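Local coordinates for NADPH-dependent aldehyde reductase YqhD (Escherichia coli, PDB 4QGS), which reduces a broad range of short-chain aldehydes to the corresponding alcohols with NADPH, using one zinc ion per subunit, at residues V211-D225 against W304-Y318. Residues are numbered along the deposited sequence; the frame is centred on the assembly and turned at random. Where two conformers were deposited one is given.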
loop_
_atom_site.group_PDB
_atom_site.type_symbol
_atom_site.label_atom_id
_atom_site.label_comp_id
_atom_site.label_asym_id
_atom_site.label_seq_id
_atom_site.Cartn_x
_atom_site.Cartn_y
_atom_site.Cartn_z
ATOM N N VAL A 211 10.855 -1.743 4.948
ATOM C CA VAL A 211 12.204 -2.292 4.707
ATOM C C VAL A 211 12.603 -2.269 3.231
ATOM O O VAL A 211 13.791 -2.378 2.914
ATOM C CB VAL A 211 12.354 -3.742 5.244
ATOM C CG1 VAL A 211 12.122 -3.792 6.754
ATOM C CG2 VAL A 211 11.411 -4.696 4.505
ATOM N N GLU A 212 11.638 -2.110 2.326
ATOM C CA GLU A 212 11.948 -1.941 0.901
ATOM C C GLU A 212 12.735 -0.655 0.679
ATOM O O GLU A 212 13.406 -0.502 -0.339
ATOM C CB GLU A 212 10.683 -1.891 0.051
ATOM C CG GLU A 212 9.898 -3.209 -0.015
ATOM C CD GLU A 212 10.396 -4.182 -1.084
ATOM O OE1 GLU A 212 11.623 -4.257 -1.347
ATOM O OE2 GLU A 212 9.540 -4.874 -1.674
ATOM N N GLN A 213 12.615 0.254 1.642
ATOM C CA GLN A 213 13.226 1.581 1.555
ATOM C C GLN A 213 14.300 1.810 2.612
ATOM O O GLN A 213 14.816 2.930 2.765
ATOM C CB GLN A 213 12.141 2.650 1.679
ATOM C CG GLN A 213 11.025 2.523 0.635
ATOM C CD GLN A 213 9.866 3.472 0.903
ATOM O OE1 GLN A 213 9.898 4.633 0.498
ATOM N NE2 GLN A 213 8.821 2.973 1.564
ATOM N N TYR A 214 14.658 0.760 3.339
ATOM C CA TYR A 214 15.573 0.910 4.466
ATOM C C TYR A 214 16.631 -0.197 4.510
ATOM O O TYR A 214 17.804 0.079 4.748
ATOM C CB TYR A 214 14.780 0.963 5.787
ATOM C CG TYR A 214 15.613 0.746 7.032
ATOM C CD1 TYR A 214 16.525 1.714 7.468
ATOM C CD2 TYR A 214 15.500 -0.428 7.771
ATOM C CE1 TYR A 214 17.289 1.506 8.605
ATOM C CE2 TYR A 214 16.260 -0.646 8.912
ATOM C CZ TYR A 214 17.166 0.332 9.312
ATOM O OH TYR A 214 17.922 0.124 10.436
ATOM N N VAL A 215 16.243 -1.447 4.279
ATOM C CA VAL A 215 17.232 -2.513 4.315
ATOM C C VAL A 215 17.820 -2.628 2.912
ATOM O O VAL A 215 17.456 -3.495 2.111
ATOM C CB VAL A 215 16.643 -3.844 4.800
ATOM C CG1 VAL A 215 17.746 -4.885 4.925
ATOM C CG2 VAL A 215 15.971 -3.620 6.149
ATOM N N THR A 216 18.728 -1.704 2.624
ATOM C CA THR A 216 19.244 -1.528 1.281
ATOM C C THR A 216 20.758 -1.301 1.320
ATOM O O THR A 216 21.528 -2.250 1.434
ATOM C CB THR A 216 18.554 -0.346 0.571
ATOM O OG1 THR A 216 18.660 0.826 1.389
ATOM C CG2 THR A 216 17.076 -0.648 0.336
ATOM N N LYS A 217 21.161 -0.035 1.238
ATOM C CA LYS A 217 22.578 0.342 1.268
ATOM C C LYS A 217 22.751 1.564 2.148
ATOM O O LYS A 217 21.925 2.468 2.097
ATOM C CB LYS A 217 23.106 0.651 -0.140
ATOM C CG LYS A 217 23.345 -0.553 -1.012
ATOM C CD LYS A 217 23.733 -0.140 -2.430
ATOM C CE LYS A 217 22.723 0.831 -3.030
ATOM N NZ LYS A 217 23.058 1.187 -4.434
ATOM N N PRO A 218 23.841 1.619 2.932
ATOM C CA PRO A 218 24.036 2.788 3.797
ATOM C C PRO A 218 24.429 4.028 3.001
ATOM O O PRO A 218 25.361 3.985 2.198
ATOM C CB PRO A 218 25.159 2.344 4.733
ATOM C CG PRO A 218 25.945 1.360 3.926
ATOM C CD PRO A 218 24.936 0.641 3.067
ATOM N N VAL A 219 23.694 5.118 3.196
ATOM C CA VAL A 219 24.013 6.382 2.541
ATOM C C VAL A 219 24.056 7.519 3.557
ATOM O O VAL A 219 24.012 8.686 3.194
ATOM C CB VAL A 219 23.004 6.737 1.421
ATOM C CG1 VAL A 219 23.065 5.710 0.296
ATOM C CG2 VAL A 219 21.581 6.859 1.971
ATOM N N ASP A 220 24.156 7.162 4.836
ATOM C CA ASP A 220 24.194 8.120 5.954
ATOM C C ASP A 220 23.025 9.108 5.917
ATOM O O ASP A 220 23.198 10.313 6.150
ATOM C CB ASP A 220 25.525 8.896 5.973
ATOM C CG ASP A 220 25.788 9.580 7.310
ATOM O OD1 ASP A 220 25.123 9.221 8.307
ATOM O OD2 ASP A 220 26.668 10.476 7.376
ATOM N N ALA A 221 21.840 8.596 5.609
ATOM C CA ALA A 221 20.608 9.363 5.717
ATOM C C ALA A 221 20.006 9.084 7.092
ATOM O O ALA A 221 19.137 8.222 7.234
ATOM C CB ALA A 221 19.646 8.987 4.614
ATOM N N LYS A 222 20.493 9.789 8.110
ATOM C CA LYS A 222 20.186 9.431 9.493
ATOM C C LYS A 222 18.714 9.578 9.858
ATOM O O LYS A 222 18.169 8.731 10.571
ATOM C CB LYS A 222 21.027 10.270 10.474
ATOM C CG LYS A 222 22.514 9.899 10.479
ATOM C CD LYS A 222 23.241 10.571 11.656
ATOM C CE LYS A 222 24.687 10.115 11.776
ATOM N NZ LYS A 222 25.526 10.472 10.598
ATOM N N ILE A 223 18.069 10.649 9.403
ATOM C CA ILE A 223 16.657 10.859 9.750
ATOM C C ILE A 223 15.807 9.758 9.107
ATOM O O ILE A 223 14.946 9.133 9.770
ATOM C CB ILE A 223 16.161 12.245 9.302
ATOM C CG1 ILE A 223 16.771 13.336 10.198
ATOM C CG2 ILE A 223 14.635 12.314 9.313
ATOM C CD1 ILE A 223 16.294 13.264 11.629
ATOM N N GLN A 224 16.061 9.508 7.826
ATOM C CA GLN A 224 15.343 8.448 7.108
ATOM C C GLN A 224 15.505 7.096 7.784
ATOM O O GLN A 224 14.518 6.346 7.934
ATOM C CB GLN A 224 15.810 8.373 5.648
ATOM C CG GLN A 224 15.419 9.585 4.813
ATOM C CD GLN A 224 16.505 10.675 4.793
ATOM O OE1 GLN A 224 17.176 10.928 5.798
ATOM N NE2 GLN A 224 16.691 11.298 3.629
ATOM N N ASP A 225 16.733 6.776 8.190
ATOM C CA ASP A 225 16.999 5.541 8.920
ATOM C C ASP A 225 16.274 5.497 10.262
ATOM O O ASP A 225 15.625 4.498 10.583
ATOM C CB ASP A 225 18.500 5.335 9.152
ATOM C CG ASP A 225 19.242 4.870 7.900
ATOM O OD1 ASP A 225 18.607 4.334 6.955
ATOM O OD2 ASP A 225 20.485 5.029 7.873
ATOM N N TRP A 304 16.385 -11.648 1.475
ATOM C CA TRP A 304 17.404 -11.089 2.361
ATOM C C TRP A 304 18.607 -12.024 2.492
ATOM O O TRP A 304 19.756 -11.581 2.436
ATOM C CB TRP A 304 16.802 -10.797 3.728
ATOM C CG TRP A 304 16.163 -9.448 3.833
ATOM C CD1 TRP A 304 16.113 -8.465 2.883
ATOM C CD2 TRP A 304 15.481 -8.938 4.978
ATOM N NE1 TRP A 304 15.449 -7.362 3.380
ATOM C CE2 TRP A 304 15.049 -7.630 4.661
ATOM C CE3 TRP A 304 15.202 -9.460 6.239
ATOM C CZ2 TRP A 304 14.338 -6.842 5.571
ATOM C CZ3 TRP A 304 14.499 -8.673 7.146
ATOM C CH2 TRP A 304 14.087 -7.370 6.808
ATOM N N ASN A 305 18.361 -13.324 2.630
ATOM C CA ASN A 305 19.486 -14.247 2.723
ATOM C C ASN A 305 20.292 -14.261 1.431
ATOM O O ASN A 305 21.524 -14.286 1.453
ATOM C CB ASN A 305 19.029 -15.670 3.052
ATOM C CG ASN A 305 20.180 -16.654 3.005
ATOM O OD1 ASN A 305 21.114 -16.574 3.810
ATOM N ND2 ASN A 305 20.142 -17.560 2.045
ATOM N N GLU A 306 19.594 -14.213 0.303
ATOM C CA GLU A 306 20.250 -14.211 -0.993
ATOM C C GLU A 306 21.067 -12.932 -1.223
ATOM O O GLU A 306 22.122 -12.962 -1.853
ATOM C CB GLU A 306 19.209 -14.384 -2.100
ATOM C CG GLU A 306 19.758 -14.236 -3.503
ATOM C CD GLU A 306 20.722 -15.346 -3.868
ATOM O OE1 GLU A 306 20.536 -16.484 -3.381
ATOM O OE2 GLU A 306 21.675 -15.069 -4.628
ATOM N N LYS A 307 20.568 -11.815 -0.710
ATOM C CA LYS A 307 21.192 -10.523 -0.939
ATOM C C LYS A 307 21.963 -10.047 0.288
ATOM O O LYS A 307 22.147 -8.839 0.496
ATOM C CB LYS A 307 20.133 -9.490 -1.335
ATOM C CG LYS A 307 19.403 -9.801 -2.629
ATOM C CD LYS A 307 20.363 -9.946 -3.811
ATOM C CE LYS A 307 21.092 -8.634 -4.106
ATOM N NZ LYS A 307 22.254 -8.853 -5.030
ATOM N N ARG A 308 22.406 -10.987 1.115
ATOM C CA ARG A 308 23.024 -10.618 2.387
ATOM C C ARG A 308 24.366 -9.919 2.175
ATOM O O ARG A 308 24.846 -9.227 3.068
ATOM C CB ARG A 308 23.206 -11.846 3.279
ATOM C CG ARG A 308 24.099 -12.928 2.676
ATOM C CD ARG A 308 23.955 -14.215 3.457
ATOM N NE ARG A 308 24.452 -14.076 4.819
ATOM C CZ ARG A 308 23.809 -14.501 5.899
ATOM N NH1 ARG A 308 24.348 -14.328 7.097
ATOM N NH2 ARG A 308 22.628 -15.094 5.789
ATOM N N ASP A 309 24.961 -10.100 1.000
ATOM C CA ASP A 309 26.205 -9.407 0.666
ATOM C C ASP A 309 25.980 -7.909 0.449
ATOM O O ASP A 309 26.559 -7.079 1.150
ATOM C CB ASP A 309 26.843 -10.017 -0.587
ATOM C CG ASP A 309 27.380 -11.408 -0.347
ATOM O OD1 ASP A 309 27.942 -11.652 0.743
ATOM O OD2 ASP A 309 27.220 -12.263 -1.242
ATOM N N THR A 310 25.154 -7.557 -0.530
ATOM C CA THR A 310 24.950 -6.152 -0.850
ATOM C C THR A 310 24.167 -5.441 0.249
ATOM O O THR A 310 24.317 -4.237 0.431
ATOM C CB THR A 310 24.201 -5.960 -2.181
ATOM O OG1 THR A 310 22.914 -6.589 -2.103
ATOM C CG2 THR A 310 24.976 -6.568 -3.336
ATOM N N LYS A 311 23.336 -6.186 0.982
ATOM C CA LYS A 311 22.530 -5.574 2.038
ATOM C C LYS A 311 23.178 -5.685 3.410
ATOM O O LYS A 311 22.551 -5.397 4.427
ATOM C CB LYS A 311 21.139 -6.227 2.094
ATOM C CG LYS A 311 20.272 -5.949 0.886
ATOM C CD LYS A 311 18.899 -6.639 1.065
ATOM C CE LYS A 311 18.003 -6.399 -0.133
ATOM N NZ LYS A 311 17.653 -4.957 -0.309
ATOM N N ARG A 312 24.437 -6.109 3.443
ATOM C CA ARG A 312 25.063 -6.490 4.697
ATOM C C ARG A 312 25.018 -5.385 5.762
ATOM O O ARG A 312 24.568 -5.631 6.876
ATOM C CB ARG A 312 26.510 -6.926 4.440
ATOM C CG ARG A 312 27.364 -7.010 5.665
ATOM C CD ARG A 312 28.822 -7.036 5.246
ATOM N NE ARG A 312 29.641 -7.855 6.131
ATOM C CZ ARG A 312 30.286 -7.389 7.195
ATOM N NH1 ARG A 312 30.210 -6.102 7.528
ATOM N NH2 ARG A 312 31.005 -8.221 7.935
ATOM N N ALA A 313 25.460 -4.175 5.429
ATOM C CA ALA A 313 25.505 -3.097 6.408
ATOM C C ALA A 313 24.129 -2.757 6.980
ATOM O O ALA A 313 23.986 -2.605 8.188
ATOM C CB ALA A 313 26.138 -1.851 5.787
ATOM N N LYS A 314 23.121 -2.645 6.116
ATOM C CA LYS A 314 21.793 -2.282 6.609
ATOM C C LYS A 314 21.114 -3.463 7.301
ATOM O O LYS A 314 20.297 -3.252 8.184
ATOM C CB LYS A 314 20.915 -1.729 5.479
ATOM C CG LYS A 314 21.422 -0.385 4.878
ATOM C CD LYS A 314 21.644 0.715 5.929
ATOM C CE LYS A 314 20.341 1.226 6.589
ATOM N NZ LYS A 314 19.523 2.087 5.686
ATOM N N LEU A 315 21.438 -4.698 6.922
ATOM C CA LEU A 315 20.927 -5.841 7.688
ATOM C C LEU A 315 21.472 -5.831 9.115
ATOM O O LEU A 315 20.756 -6.127 10.063
ATOM C CB LEU A 315 21.278 -7.157 6.989
ATOM C CG LEU A 315 20.349 -7.505 5.832
ATOM C CD1 LEU A 315 20.999 -8.558 4.922
ATOM C CD2 LEU A 315 19.007 -8.021 6.394
ATOM N N LEU A 316 22.748 -5.476 9.278
ATOM C CA LEU A 316 23.327 -5.403 10.612
ATOM C C LEU A 316 22.768 -4.223 11.408
ATOM O O LEU A 316 22.567 -4.311 12.624
ATOM C CB LEU A 316 24.860 -5.286 10.518
ATOM C CG LEU A 316 25.550 -6.545 9.998
ATOM C CD1 LEU A 316 27.006 -6.225 9.650
ATOM C CD2 LEU A 316 25.482 -7.645 11.027
ATOM N N GLN A 317 22.521 -3.113 10.722
ATOM C CA GLN A 317 21.934 -1.948 11.383
ATOM C C GLN A 317 20.512 -2.273 11.834
ATOM O O GLN A 317 20.106 -1.947 12.945
ATOM C CB GLN A 317 21.941 -0.717 10.464
ATOM C CG GLN A 317 21.421 0.555 11.159
ATOM C CD GLN A 317 21.685 1.824 10.362
ATOM O OE1 GLN A 317 22.599 1.874 9.540
ATOM N NE2 GLN A 317 20.877 2.855 10.596
ATOM N N TYR A 318 19.766 -2.929 10.952
ATOM C CA TYR A 318 18.411 -3.378 11.242
ATOM C C TYR A 318 18.411 -4.315 12.442
ATOM O O TYR A 318 17.593 -4.171 13.353
ATOM C CB TYR A 318 17.836 -4.049 9.986
ATOM C CG TYR A 318 16.574 -4.876 10.136
ATOM C CD1 TYR A 318 15.334 -4.267 10.258
ATOM C CD2 TYR A 318 16.622 -6.263 10.069
ATOM C CE1 TYR A 318 14.161 -5.023 10.354
ATOM C CE2 TYR A 318 15.453 -7.036 10.161
ATOM C CZ TYR A 318 14.231 -6.404 10.312
ATOM O OH TYR A 318 13.074 -7.147 10.403
HETATM O O HOH W 1 14.837 -5.153 1.655
HETATM O O HOH W 2 23.694 -2.514 3.197
HETATM O O HOH W 3 22.166 -3.467 -1.310
HETATM O O HOH W 4 20.034 3.715 3.344
HETATM O O HOH W 5 21.888 5.947 9.911
HETATM O O HOH W 6 22.739 3.438 7.366
#
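Lys314 reaches from the first turn of helix 312-323 into the loop that follows helix 196-211, its chain bent at every torsion beyond CB (chi2 -54°) and curled against the backbone of Thr216 to Pro218. That coil delivers Lys314 NZ to three acceptors: Tyr214 O at 2.8 Å, in the carbonyl plane and on a lone pair; Asp225 OD1 at 2.7 Å, a salt bridge met from above the carboxylate plane; and a water that also bonds Lys217 O. With an alanine in place of Lys314, the buried Asp225 carboxylate would probably lose its countercharge, and Tyr214 O would keep, of the bonds described here, just a weak one from Thr216 N. One turn back, Lys311 runs straight to CE and then bends, placing Lys311 NZ 2.8 Å from Val215 O; Asp274 and Glu381 share its charge. Beside them, Val215 lays CG1 over one face of the Trp304 indole, offset toward its rim, and against Leu315 CD2 at 3.7 Å. Val211 instead meets the indole edge, Val211 CB to Trp304 CZ2 at 3.7 Å. Tyr214 packs CE2 against Tyr318 CB at 3.9 Å, while its hydroxyl bonds Glu229 on helix 222-244. Val215 centres an inverse gamma turn. The connection lies in the helical C-terminal domain of iron-containing alcohol dehydrogenases, just beyond the helix carrying zinc ligands Asp205 and His209.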